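PDB 2OP5: hypothetical protein from Uncultured marine organism, which is of unknown function but forms a dimer of ferredoxin-like subunits related to the dimeric alpha-beta barrel proteins. Local coordinates for residues E25-S30 against F98-H103; E33-D38 against M66-D71; Y40-A45 against D84-I89; E74-C79 against N104-V109. All blocks are in the same frame, centred on the assembly; numbering follows the deposited sequence. Where two conformers were deposited one is given.

Contact 1: residues E25-S30 against F98-H103; sequences ELFLKS and FVFKIH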
loop_
_atom_site.group_PDB
_atom_site.type_symbol
_atom_site.label_atom_id
_atom_site.label_comp_id
_atom_site.label_asym_id
_atom_site.label_seq_id
_atom_site.Cartn_x
_atom_site.Cartn_y
_atom_site.Cartn_z
ATOM N N GLU A 25 18.692 5.091 4.019
ATOM C CA GLU A 25 19.494 3.881 3.798
ATOM C C GLU A 25 19.834 3.167 5.095
ATOM O O GLU A 25 19.878 1.928 5.144
ATOM C CB GLU A 25 20.797 4.213 3.081
ATOM C CG GLU A 25 20.631 4.739 1.669
ATOM C CD GLU A 25 21.955 5.046 1.013
ATOM O OE1 GLU A 25 22.819 4.139 0.981
ATOM O OE2 GLU A 25 22.127 6.187 0.530
ATOM N N LEU A 26 20.098 3.947 6.147
ATOM C CA LEU A 26 20.426 3.392 7.468
ATOM C C LEU A 26 19.223 2.737 8.126
ATOM O O LEU A 26 19.364 1.709 8.793
ATOM C CB LEU A 26 20.969 4.471 8.407
ATOM C CG LEU A 26 21.300 3.958 9.826
ATOM C CD1 LEU A 26 22.403 2.912 9.789
ATOM C CD2 LEU A 26 21.693 5.099 10.692
ATOM N N PHE A 27 18.064 3.375 7.990
ATOM C CA PHE A 27 16.788 2.861 8.494
ATOM C C PHE A 27 16.449 1.545 7.807
ATOM O O PHE A 27 16.038 0.587 8.465
ATOM C CB PHE A 27 15.643 3.875 8.244
ATOM C CG PHE A 27 14.331 3.464 8.871
ATOM C CD1 PHE A 27 13.982 3.911 10.131
ATOM C CD2 PHE A 27 13.474 2.610 8.221
ATOM C CE1 PHE A 27 12.820 3.522 10.705
ATOM C CE2 PHE A 27 12.319 2.208 8.812
ATOM C CZ PHE A 27 11.981 2.678 10.050
ATOM N N LEU A 28 16.578 1.518 6.482
ATOM C CA LEU A 28 16.401 0.285 5.708
ATOM C C LEU A 28 17.344 -0.801 6.182
ATOM O O LEU A 28 16.930 -1.944 6.380
ATOM C CB LEU A 28 16.660 0.512 4.208
ATOM C CG LEU A 28 15.573 1.198 3.366
ATOM C CD1 LEU A 28 15.977 1.188 1.911
ATOM C CD2 LEU A 28 14.211 0.513 3.519
ATOM N N LYS A 29 18.619 -0.452 6.368
ATOM C CA LYS A 29 19.604 -1.424 6.847
ATOM C C LYS A 29 19.384 -1.885 8.280
ATOM O O LYS A 29 20.028 -2.832 8.708
ATOM C CB LYS A 29 21.038 -0.952 6.635
ATOM C CG LYS A 29 21.519 -1.248 5.234
ATOM C CD LYS A 29 22.945 -0.811 4.970
ATOM C CE LYS A 29 23.412 -1.272 3.578
ATOM N NZ LYS A 29 23.412 -2.772 3.434
ATOM N N SER A 30 18.459 -1.264 9.005
ATOM C CA SER A 30 18.152 -1.684 10.368
ATOM C C SER A 30 16.803 -2.399 10.503
ATOM O O SER A 30 16.382 -2.679 11.635
ATOM C CB SER A 30 18.119 -0.454 11.264
ATOM O OG SER A 30 19.241 0.355 10.998
ATOM N N PHE A 98 16.725 9.004 14.450
ATOM C CA PHE A 98 16.064 9.292 13.199
ATOM C C PHE A 98 15.034 10.422 13.318
ATOM O O PHE A 98 14.577 10.778 14.408
ATOM C CB PHE A 98 15.331 8.046 12.690
ATOM C CG PHE A 98 16.235 6.873 12.397
ATOM C CD1 PHE A 98 16.869 6.759 11.163
ATOM C CD2 PHE A 98 16.445 5.889 13.345
ATOM C CE1 PHE A 98 17.705 5.683 10.878
ATOM C CE2 PHE A 98 17.277 4.812 13.069
ATOM C CZ PHE A 98 17.911 4.711 11.831
ATOM N N VAL A 99 14.687 10.993 12.174
ATOM C CA VAL A 99 13.673 12.037 12.104
ATOM C C VAL A 99 12.863 11.766 10.837
ATOM O O VAL A 99 13.409 11.718 9.726
ATOM C CB VAL A 99 14.249 13.458 12.052
ATOM C CG1 VAL A 99 13.119 14.460 11.849
ATOM C CG2 VAL A 99 15.065 13.786 13.322
ATOM N N PHE A 100 11.563 11.582 11.047
ATOM C CA PHE A 100 10.604 11.305 10.011
ATOM C C PHE A 100 9.254 11.282 10.696
ATOM O O PHE A 100 9.194 11.080 11.902
ATOM C CB PHE A 100 10.843 9.894 9.440
ATOM C CG PHE A 100 10.749 8.783 10.485
ATOM C CD1 PHE A 100 9.525 8.210 10.817
ATOM C CD2 PHE A 100 11.879 8.331 11.137
ATOM C CE1 PHE A 100 9.440 7.201 11.786
ATOM C CE2 PHE A 100 11.796 7.338 12.094
ATOM C CZ PHE A 100 10.569 6.768 12.420
ATOM N N LYS A 101 8.173 11.495 9.949
ATOM C CA LYS A 101 6.817 11.362 10.483
ATOM C C LYS A 101 6.145 10.247 9.704
ATOM O O LYS A 101 6.227 10.223 8.464
ATOM C CB LYS A 101 6.010 12.649 10.316
ATOM C CG LYS A 101 4.529 12.515 10.728
ATOM C CD LYS A 101 3.748 13.803 10.542
ATOM C CE LYS A 101 4.170 14.876 11.529
ATOM N NZ LYS A 101 3.207 15.999 11.522
ATOM N N ILE A 102 5.479 9.343 10.415
ATOM C CA ILE A 102 4.779 8.274 9.766
ATOM C C ILE A 102 3.437 8.817 9.313
ATOM O O ILE A 102 2.700 9.406 10.109
ATOM C CB ILE A 102 4.560 7.063 10.688
ATOM C CG1 ILE A 102 5.909 6.473 11.103
ATOM C CG2 ILE A 102 3.786 5.965 9.962
ATOM C CD1 ILE A 102 5.829 5.130 11.855
ATOM N N HIS A 103 3.156 8.643 8.020
ATOM C CA HIS A 103 1.846 8.943 7.458
ATOM C C HIS A 103 1.101 7.647 7.312
ATOM O O HIS A 103 1.444 6.844 6.454
ATOM C CB HIS A 103 1.980 9.618 6.112
ATOM C CG HIS A 103 2.444 11.029 6.220
ATOM N ND1 HIS A 103 3.714 11.428 5.866
ATOM C CD2 HIS A 103 1.814 12.134 6.688
ATOM C CE1 HIS A 103 3.830 12.732 6.071
ATOM N NE2 HIS A 103 2.697 13.179 6.584
#
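F27 of helix 21-28 meets the rings of F98 and F100, two residues leading into strand 102-114. Its CB lies 3.8 Å from F98 CE1. CG stands anti to the backbone N (chi1 -174°), which sends the ring toward F98 and F100. CD1 comes down over the centre of the F98 ring, 4.1 Å above its plane. This is a T-shaped pair with planes at 83°. CE1, further out, reaches F100 CE2 at 4.2 Å. Here too the edge of F27 is turned toward a ring face, with planes at 72°. L26 adds its CD2 beside F98, 4.0 Å from CZ. With alanine replacing F98, F27 CB and CD1 and L26 CD2 would probably lose the ring they pack on, though F100 would still flank F27. F18 and M16 also touch F27 and F100. V99 N is hydrogen-bonded to E23 OE2 of the same helix. Between 25-30 and 98-103 there is no hydrogen bond, and the contact rests on an aromatic cluster and apolar groups.

Contact 2: residues E33-D38 against M66-D71; sequences EVWSED and MVFEYD. With EDO (1,2-ethanediol), chain G.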
loop_
_atom_site.group_PDB
_atom_site.type_symbol
_atom_site.label_atom_id
_atom_site.label_comp_id
_atom_site.label_asym_id
_atom_site.label_seq_id
_atom_site.Cartn_x
_atom_site.Cartn_y
_atom_site.Cartn_z
ATOM N N GLU A 33 16.540 -6.015 12.064
ATOM C CA GLU A 33 16.580 -6.011 13.531
ATOM C C GLU A 33 15.138 -5.982 14.072
ATOM O O GLU A 33 14.859 -6.505 15.144
ATOM C CB GLU A 33 17.338 -4.771 14.055
ATOM C CG GLU A 33 18.824 -4.717 13.684
ATOM C CD GLU A 33 19.471 -3.334 13.888
ATOM O OE1 GLU A 33 18.967 -2.515 14.693
ATOM O OE2 GLU A 33 20.494 -3.070 13.220
ATOM N N VAL A 34 14.230 -5.358 13.322
ATOM C CA VAL A 34 12.830 -5.206 13.722
ATOM C C VAL A 34 11.940 -6.336 13.230
ATOM O O VAL A 34 11.335 -7.054 14.020
ATOM C CB VAL A 34 12.247 -3.873 13.175
ATOM C CG1 VAL A 34 10.775 -3.679 13.591
ATOM C CG2 VAL A 34 13.093 -2.695 13.632
ATOM N N TRP A 35 11.864 -6.479 11.916
ATOM C CA TRP A 35 10.992 -7.431 11.283
ATOM C C TRP A 35 11.687 -8.766 11.111
ATOM O O TRP A 35 12.109 -9.141 10.012
ATOM C CB TRP A 35 10.496 -6.835 9.961
ATOM C CG TRP A 35 9.866 -5.449 10.182
ATOM C CD1 TRP A 35 10.398 -4.237 9.822
ATOM C CD2 TRP A 35 8.649 -5.150 10.883
ATOM N NE1 TRP A 35 9.581 -3.220 10.215
ATOM C CE2 TRP A 35 8.496 -3.740 10.871
ATOM C CE3 TRP A 35 7.656 -5.930 11.493
ATOM C CZ2 TRP A 35 7.398 -3.100 11.444
ATOM C CZ3 TRP A 35 6.563 -5.273 12.067
ATOM C CH2 TRP A 35 6.452 -3.880 12.035
ATOM N N SER A 36 11.840 -9.472 12.233
ATOM C CA SER A 36 12.417 -10.809 12.243
ATOM C C SER A 36 11.331 -11.795 11.821
ATOM O O SER A 36 10.143 -11.504 11.914
ATOM C CB SER A 36 12.905 -11.159 13.642
ATOM O OG SER A 36 11.828 -11.171 14.559
ATOM N N GLU A 37 11.749 -12.971 11.371
ATOM C CA GLU A 37 10.811 -14.010 10.955
ATOM C C GLU A 37 10.108 -14.511 12.215
ATOM O O GLU A 37 8.981 -15.002 12.160
ATOM C CB GLU A 37 11.507 -15.189 10.241
ATOM C CG GLU A 37 12.567 -14.831 9.179
ATOM C CD GLU A 37 12.050 -14.033 7.986
ATOM O OE1 GLU A 37 10.830 -13.987 7.739
ATOM O OE2 GLU A 37 12.900 -13.457 7.270
ATOM N N ASP A 38 10.789 -14.392 13.350
ATOM C CA ASP A 38 10.208 -14.780 14.616
ATOM C C ASP A 38 8.967 -13.926 14.899
ATOM O O ASP A 38 7.888 -14.454 15.168
ATOM C CB ASP A 38 11.251 -14.622 15.717
ATOM C CG ASP A 38 10.741 -15.052 17.071
ATOM O OD1 ASP A 38 9.857 -15.924 17.152
ATOM O OD2 ASP A 38 11.236 -14.504 18.071
HETATM N N MSE A 66 5.305 1.188 3.432
HETATM C CA MSE A 66 4.999 -0.081 4.016
HETATM C C MSE A 66 3.521 -0.315 3.882
HETATM O O MSE A 66 2.713 0.588 4.090
HETATM C CB MSE A 66 5.354 -0.119 5.495
HETATM C CG MSE A 66 6.837 -0.129 5.720
HETATM SE SE MSE A 66 7.341 -0.299 7.592
HETATM C CE MSE A 66 9.203 -0.435 7.216
ATOM N N VAL A 67 3.173 -1.528 3.506
ATOM C CA VAL A 67 1.789 -1.907 3.401
ATOM C C VAL A 67 1.650 -3.154 4.274
ATOM O O VAL A 67 2.348 -4.161 4.047
ATOM C CB VAL A 67 1.354 -2.207 1.948
ATOM C CG1 VAL A 67 -0.095 -2.659 1.925
ATOM C CG2 VAL A 67 1.571 -0.991 1.018
ATOM N N PHE A 68 0.794 -3.054 5.293
ATOM C CA PHE A 68 0.503 -4.165 6.193
ATOM C C PHE A 68 -0.923 -4.555 5.879
ATOM O O PHE A 68 -1.823 -3.696 5.900
ATOM C CB PHE A 68 0.492 -3.755 7.675
ATOM C CG PHE A 68 1.810 -3.257 8.222
ATOM C CD1 PHE A 68 2.235 -1.962 7.967
ATOM C CD2 PHE A 68 2.569 -4.059 9.053
ATOM C CE1 PHE A 68 3.437 -1.485 8.507
ATOM C CE2 PHE A 68 3.768 -3.601 9.599
ATOM C CZ PHE A 68 4.205 -2.307 9.332
ATOM N N GLU A 69 -1.139 -5.848 5.667
ATOM C CA GLU A 69 -2.461 -6.374 5.367
ATOM C C GLU A 69 -2.870 -7.415 6.403
ATOM O O GLU A 69 -2.102 -8.330 6.727
ATOM C CB GLU A 69 -2.461 -6.988 3.979
ATOM C CG GLU A 69 -2.121 -5.968 2.910
ATOM C CD GLU A 69 -2.248 -6.523 1.531
ATOM O OE1 GLU A 69 -3.112 -7.388 1.312
ATOM O OE2 GLU A 69 -1.501 -6.070 0.653
ATOM N N TYR A 70 -4.104 -7.270 6.890
ATOM C CA TYR A 70 -4.627 -8.127 7.919
ATOM C C TYR A 70 -5.927 -8.765 7.505
ATOM O O TYR A 70 -6.689 -8.190 6.732
ATOM C CB TYR A 70 -4.865 -7.329 9.212
ATOM C CG TYR A 70 -3.682 -6.496 9.683
ATOM C CD1 TYR A 70 -3.516 -5.200 9.238
ATOM C CD2 TYR A 70 -2.735 -7.011 10.574
ATOM C CE1 TYR A 70 -2.448 -4.425 9.648
ATOM C CE2 TYR A 70 -1.639 -6.228 11.010
ATOM C CZ TYR A 70 -1.504 -4.940 10.531
ATOM O OH TYR A 70 -0.459 -4.120 10.934
ATOM N N ASP A 71 -6.177 -9.957 8.066
ATOM C CA ASP A 71 -7.419 -10.692 7.855
ATOM C C ASP A 71 -8.614 -9.943 8.477
ATOM O O ASP A 71 -9.752 -10.183 8.087
ATOM C CB ASP A 71 -7.309 -12.130 8.421
ATOM C CG ASP A 71 -7.067 -12.176 9.935
ATOM O OD1 ASP A 71 -7.156 -11.147 10.630
ATOM O OD2 ASP A 71 -6.811 -13.270 10.455
HETATM C C1 EDO G . 8.412 -15.566 7.773
HETATM O O1 EDO G . 7.758 -16.407 6.801
HETATM C C2 EDO G . 7.896 -15.718 9.207
HETATM O O2 EDO G . 8.206 -16.958 9.858
#
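W35 turns the face of its six-membered ring to the edge of F68 of strand 63-70. The closest atoms are W35 CH2 and F68 CE2, 3.6 Å apart. F68 CZ sits almost equally near CH2 and CZ2 of the indole. The planes stand at 62°, and this is an offset edge-to-face pair. The selenomethionine M66 comes in at the other end of the indole. Its CE lies 4.1 Å from W35 NE1. Its SE is 5.3 Å from the centroid of the five-membered ring and oblique to it, a Met-aromatic contact. The M66 chain is extended beyond CG, which lets it reach out from the strand. M66 and F68 are two apart on the strand and both point to the helix side of the sheet. The contact thus belongs to the core between helices and antiparallel sheet of a ferredoxin-like fold. W35 itself is the centre of an inverse gamma turn joining helix 31-34 to helix 37-46. V34 CG1 lies over one indole face, 3.5 Å above the plane and toward the rim. Beyond these, H51 meets both W35 and F68, and Y40 and L43 pack on W35. The next residue, S36, is the N-cap of helix 37-46, with its OG hydrogen-bonded to L39 N.

Contact 3: residues Y40-A45 against D84-I89; sequences YSRLSA and DKEFGI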
loop_
_atom_site.group_PDB
_atom_site.type_symbol
_atom_site.label_atom_id
_atom_site.label_comp_id
_atom_site.label_asym_id
_atom_site.label_seq_id
_atom_site.Cartn_x
_atom_site.Cartn_y
_atom_site.Cartn_z
ATOM N N TYR A 40 7.319 -12.002 12.716
ATOM C CA TYR A 40 6.352 -12.292 11.648
ATOM C C TYR A 40 5.559 -13.563 11.884
ATOM O O TYR A 40 4.383 -13.615 11.585
ATOM C CB TYR A 40 7.043 -12.437 10.289
ATOM C CG TYR A 40 7.387 -11.159 9.575
ATOM C CD1 TYR A 40 6.449 -10.124 9.454
ATOM C CD2 TYR A 40 8.600 -11.030 8.915
ATOM C CE1 TYR A 40 6.746 -8.977 8.791
ATOM C CE2 TYR A 40 8.893 -9.891 8.215
ATOM C CZ TYR A 40 7.964 -8.864 8.155
ATOM O OH TYR A 40 8.278 -7.706 7.468
ATOM N N SER A 41 6.205 -14.594 12.410
ATOM C CA SER A 41 5.496 -15.847 12.689
ATOM C C SER A 41 4.347 -15.610 13.653
ATOM O O SER A 41 3.253 -16.074 13.417
ATOM C CB SER A 41 6.443 -16.897 13.265
ATOM O OG SER A 41 5.815 -18.160 13.309
ATOM N N ARG A 42 4.611 -14.849 14.719
ATOM C CA ARG A 42 3.599 -14.558 15.733
ATOM C C ARG A 42 2.544 -13.556 15.275
ATOM O O ARG A 42 1.382 -13.680 15.662
ATOM C CB ARG A 42 4.262 -14.128 17.048
ATOM C CG ARG A 42 4.923 -15.330 17.708
ATOM C CD ARG A 42 5.710 -15.037 18.986
ATOM N NE ARG A 42 6.992 -14.400 18.690
ATOM C CZ ARG A 42 7.279 -13.118 18.845
ATOM N NH1 ARG A 42 6.400 -12.263 19.337
ATOM N NH2 ARG A 42 8.487 -12.697 18.523
ATOM N N LEU A 43 2.945 -12.572 14.477
ATOM C CA LEU A 43 2.015 -11.606 13.937
ATOM C C LEU A 43 1.137 -12.300 12.889
ATOM O O LEU A 43 -0.060 -12.054 12.809
ATOM C CB LEU A 43 2.752 -10.415 13.313
ATOM C CG LEU A 43 3.576 -9.439 14.171
ATOM C CD1 LEU A 43 4.294 -8.458 13.280
ATOM C CD2 LEU A 43 2.738 -8.655 15.187
ATOM N N SER A 44 1.716 -13.198 12.104
ATOM C CA SER A 44 0.919 -13.900 11.078
ATOM C C SER A 44 -0.156 -14.773 11.728
ATOM O O SER A 44 -1.277 -14.830 11.230
ATOM C CB SER A 44 1.778 -14.718 10.105
ATOM O OG SER A 44 2.068 -16.024 10.569
ATOM N N ALA A 45 0.165 -15.398 12.861
ATOM C CA ALA A 45 -0.826 -16.184 13.597
ATOM C C ALA A 45 -1.901 -15.262 14.177
ATOM O O ALA A 45 -3.045 -15.679 14.357
ATOM C CB ALA A 45 -0.160 -16.966 14.695
ATOM N N ASP A 84 4.162 -4.072 20.653
ATOM C CA ASP A 84 4.396 -3.305 21.887
ATOM C C ASP A 84 5.205 -4.115 22.884
ATOM O O ASP A 84 6.084 -3.591 23.569
ATOM C CB ASP A 84 3.056 -2.917 22.536
ATOM C CG ASP A 84 3.220 -1.936 23.689
ATOM O OD1 ASP A 84 3.745 -0.833 23.438
ATOM O OD2 ASP A 84 2.808 -2.253 24.839
ATOM N N LYS A 85 4.878 -5.399 22.976
ATOM C CA LYS A 85 5.569 -6.315 23.852
ATOM C C LYS A 85 6.928 -6.805 23.271
ATOM O O LYS A 85 7.753 -7.380 23.995
ATOM C CB LYS A 85 4.660 -7.519 24.108
ATOM C CG LYS A 85 3.363 -7.226 24.862
ATOM N N GLU A 86 7.137 -6.598 21.967
ATOM C CA GLU A 86 8.350 -7.030 21.271
ATOM C C GLU A 86 9.520 -6.093 21.503
ATOM O O GLU A 86 10.633 -6.552 21.651
ATOM C CB GLU A 86 8.086 -7.099 19.759
ATOM C CG GLU A 86 9.199 -7.660 18.894
ATOM C CD GLU A 86 9.430 -9.157 19.120
ATOM O OE1 GLU A 86 8.582 -9.790 19.782
ATOM O OE2 GLU A 86 10.458 -9.695 18.647
ATOM N N PHE A 87 9.257 -4.788 21.516
ATOM C CA PHE A 87 10.298 -3.786 21.636
ATOM C C PHE A 87 10.097 -2.918 22.860
ATOM O O PHE A 87 9.003 -2.830 23.395
ATOM C CB PHE A 87 10.338 -2.937 20.364
ATOM C CG PHE A 87 10.409 -3.759 19.090
ATOM C CD1 PHE A 87 11.609 -4.264 18.641
ATOM C CD2 PHE A 87 9.264 -4.019 18.359
ATOM C CE1 PHE A 87 11.675 -5.031 17.483
ATOM C CE2 PHE A 87 9.305 -4.762 17.202
ATOM C CZ PHE A 87 10.514 -5.276 16.763
ATOM N N GLY A 88 11.172 -2.296 23.302
ATOM C CA GLY A 88 11.162 -1.475 24.487
ATOM C C GLY A 88 12.082 -0.290 24.344
ATOM O O GLY A 88 12.123 0.319 23.277
ATOM N N ILE A 89 12.822 0.021 25.412
ATOM C CA ILE A 89 13.721 1.170 25.446
ATOM C C ILE A 89 14.876 1.135 24.435
ATOM O O ILE A 89 15.363 2.191 24.046
ATOM C CB ILE A 89 14.292 1.399 26.875
ATOM C CG1 ILE A 89 14.973 2.771 27.015
ATOM C CG2 ILE A 89 15.280 0.287 27.278
ATOM C CD1 ILE A 89 14.116 3.955 26.599
HETATM O O HOH W 1 6.380 -9.693 21.185
#
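R42 and E86 bring helix 37-46 and the end of helix 73-86 together, with their CA atoms 10.5 Å apart, the nearest such pair of the two segments. Long side chains span that distance. The R42 chain bends at chi3 (-75°), and this turns the guanidinium toward E86. The E86 chain bends at chi2 to meet it. Their flat ends form a salt bridge with planes 26° apart. R42 NH2 donates to E86 OE1 at 3.2 Å, from the syn side but 33° out of the carboxylate plane. R42 NH1 reaches E86 OE1 at 3.3 Å in a weak bond. OE1 therefore accepts from NH2 and, weakly, from NH1, a bifurcated acceptor. A water donates to E86 OE1 at 2.6 Å and accepts a weak bond from R42 NH1. The bridge lies at the surface and joins two helices on one side of the antiparallel sheet of this ferredoxin-like fold. Nearby, the same two helices meet through apolar groups, with L43 touching C79, I82 and I83. R42 NH2 also has a long, weak ion pair with D38. E86 CG lies over the ring of its neighbour F87, 3.3 Å above the plane and toward the rim. Within helix 37-46, S41 O accepts from both A45 N and S44 OG, which reach it from the same face.

Contact 4: residues E74-C79 against N104-V109; sequences EGYQKC and NNRGVV. With EDO (1,2-ethanediol), chain H.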
loop_
_atom_site.group_PDB
_atom_site.type_symbol
_atom_site.label_atom_id
_atom_site.label_comp_id
_atom_site.label_asym_id
_atom_site.label_seq_id
_atom_site.Cartn_x
_atom_site.Cartn_y
_atom_site.Cartn_z
ATOM N N GLU A 74 -9.400 -6.639 14.002
ATOM C CA GLU A 74 -9.114 -7.207 15.287
ATOM C C GLU A 74 -7.694 -7.769 15.225
ATOM O O GLU A 74 -6.921 -7.656 16.187
ATOM C CB GLU A 74 -10.126 -8.302 15.613
ATOM C CG GLU A 74 -10.148 -8.686 17.062
ATOM C CD GLU A 74 -10.423 -7.493 17.978
ATOM O OE1 GLU A 74 -11.274 -6.613 17.637
ATOM O OE2 GLU A 74 -9.779 -7.445 19.042
ATOM N N GLY A 75 -7.354 -8.384 14.095
ATOM C CA GLY A 75 -5.997 -8.870 13.869
ATOM C C GLY A 75 -4.983 -7.738 13.899
ATOM O O GLY A 75 -3.890 -7.883 14.450
ATOM N N TYR A 76 -5.332 -6.611 13.304
ATOM C CA TYR A 76 -4.463 -5.419 13.358
ATOM C C TYR A 76 -4.135 -5.031 14.797
ATOM O O TYR A 76 -2.968 -4.790 15.121
ATOM C CB TYR A 76 -5.109 -4.239 12.627
ATOM C CG TYR A 76 -4.541 -2.881 12.987
ATOM C CD1 TYR A 76 -3.345 -2.453 12.455
ATOM C CD2 TYR A 76 -5.210 -2.028 13.845
ATOM C CE1 TYR A 76 -2.805 -1.231 12.781
ATOM C CE2 TYR A 76 -4.674 -0.784 14.172
ATOM C CZ TYR A 76 -3.468 -0.402 13.627
ATOM O OH TYR A 76 -2.903 0.821 13.909
ATOM N N GLN A 77 -5.163 -4.972 15.648
ATOM C CA GLN A 77 -4.991 -4.576 17.052
ATOM C C GLN A 77 -4.223 -5.595 17.907
ATOM O O GLN A 77 -3.465 -5.222 18.807
ATOM C CB GLN A 77 -6.332 -4.236 17.697
ATOM C CG GLN A 77 -6.840 -2.814 17.389
ATOM N N LYS A 78 -4.429 -6.882 17.655
ATOM C CA LYS A 78 -3.651 -7.891 18.357
ATOM C C LYS A 78 -2.195 -7.755 17.905
ATOM O O LYS A 78 -1.298 -7.905 18.705
ATOM C CB LYS A 78 -4.173 -9.304 18.099
ATOM C CG LYS A 78 -5.567 -9.553 18.681
ATOM C CD LYS A 78 -6.074 -10.978 18.491
ATOM C CE LYS A 78 -6.159 -11.420 17.029
ATOM N NZ LYS A 78 -6.726 -12.793 16.932
ATOM N N CYS A 79 -1.970 -7.450 16.626
ATOM C CA CYS A 79 -0.602 -7.283 16.118
ATOM C C CYS A 79 0.075 -6.055 16.701
ATOM O O CYS A 79 1.275 -6.048 16.829
ATOM C CB CYS A 79 -0.568 -7.260 14.591
ATOM S SG CYS A 79 -0.769 -8.891 13.896
ATOM N N ASN A 104 0.122 7.434 8.186
ATOM C CA ASN A 104 -0.708 6.231 8.166
ATOM C C ASN A 104 -1.963 6.466 7.361
ATOM O O ASN A 104 -2.486 7.599 7.318
ATOM C CB ASN A 104 -1.148 5.838 9.577
ATOM C CG ASN A 104 0.018 5.562 10.486
ATOM O OD1 ASN A 104 0.661 4.502 10.403
ATOM N ND2 ASN A 104 0.291 6.510 11.386
ATOM N N ASN A 105 -2.433 5.377 6.755
ATOM C CA ASN A 105 -3.645 5.333 5.955
ATOM C C ASN A 105 -4.292 3.974 6.188
ATOM O O ASN A 105 -4.054 3.050 5.411
ATOM C CB ASN A 105 -3.324 5.513 4.472
ATOM C CG ASN A 105 -2.689 6.861 4.180
ATOM O OD1 ASN A 105 -3.368 7.875 4.146
ATOM N ND2 ASN A 105 -1.375 6.868 3.971
ATOM N N ARG A 106 -5.102 3.870 7.249
ATOM C CA ARG A 106 -5.752 2.616 7.634
ATOM C C ARG A 106 -7.206 2.589 7.253
ATOM O O ARG A 106 -7.905 3.598 7.392
ATOM C CB ARG A 106 -5.735 2.414 9.142
ATOM C CG ARG A 106 -4.414 2.518 9.806
ATOM C CD ARG A 106 -4.562 2.291 11.302
ATOM N NE ARG A 106 -3.523 3.010 12.028
ATOM C CZ ARG A 106 -3.662 4.201 12.606
ATOM N NH1 ARG A 106 -4.807 4.873 12.582
ATOM N NH2 ARG A 106 -2.621 4.730 13.225
ATOM N N GLY A 107 -7.687 1.410 6.869
ATOM C CA GLY A 107 -9.092 1.244 6.526
ATOM C C GLY A 107 -9.498 -0.141 6.057
ATOM O O GLY A 107 -8.675 -1.051 5.971
ATOM N N VAL A 108 -10.787 -0.258 5.738
ATOM C CA VAL A 108 -11.401 -1.481 5.304
ATOM C C VAL A 108 -11.143 -1.663 3.828
ATOM O O VAL A 108 -11.248 -0.703 3.058
ATOM C CB VAL A 108 -12.966 -1.443 5.388
ATOM C CG1 VAL A 108 -13.535 -2.847 5.397
ATOM C CG2 VAL A 108 -13.453 -0.771 6.611
ATOM N N VAL A 109 -10.857 -2.898 3.444
ATOM C CA VAL A 109 -10.726 -3.253 2.052
ATOM C C VAL A 109 -12.142 -3.340 1.448
ATOM O O VAL A 109 -13.053 -3.932 2.035
ATOM C CB VAL A 109 -9.949 -4.578 1.866
ATOM C CG1 VAL A 109 -10.019 -5.048 0.421
ATOM C CG2 VAL A 109 -8.502 -4.399 2.279
HETATM C C1 EDO H . -5.038 6.383 9.521
HETATM O O1 EDO H . -5.918 6.517 8.389
HETATM C C2 EDO H . -5.185 7.574 10.461
HETATM O O2 EDO H . -3.928 8.250 10.615
#
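The ring of Y76 and the guanidinium of R106 are turned 45° to each other. Neither stacks on the other, and the Y76 hydroxyl approaches the guanidinium obliquely. N104 CB lies over one guanidinium face, 4.0 Å above the plane and toward the rim. The phenol end of Y76 does the touching. Its OH lies 3.0 Å from R106 NE, but the angle is too poor for a hydrogen bond. Its CZ is 3.7 Å from R106 CD, and OH is 3.4 Å from that carbon. With chi2 at -180° R106 is extended from CG to NE, and its CD and NE come beside the phenol. The two side chains cross at about a right angle. Were R106 an alanine, the hydroxyl end of Y76 is likely to lose the aliphatic chain beside it. Through its O1 a bound ethanediol, probably from the crystallisation liquor, accepts a hydrogen bond from R106 N at 3.0 Å. It is also bonded to W57 O of the second subunit. Its carbons lie near R106 NH1, with C1 at 3.4 Å. Y76 meets the rings of F10 and Y70, and R106 touches F10 and N12. The contact thus joins helix 73-86 to strand 102-114, an outermost strand of the sheet within the chain, whose V109 pairs with a strand of the second subunit.

All four contacts tie helices or loops of the ferredoxin-like fold to one another or to one antiparallel sheet. Along the chain, contacts 2 and 3 cross, nested inside the loop closed by contact 1. Contact 4 crosses contacts 1 and 3 and follows contact 2. Segments 25-30 and 33-38 are close in sequence, but the centres of contacts 1 and 2 are 16 Å apart. Contacts 1 and 4 share strand 102-114 on opposite sides of the chain's centre, their centres 21 Å apart. Contacts 2 and 3 share helix 37-46, with centres 9 Å apart. Contacts 3 and 4 share helix 73-86. Contact 2 is buried, the others lie at the surface, and contacts 2 and 4 both touch the second subunit.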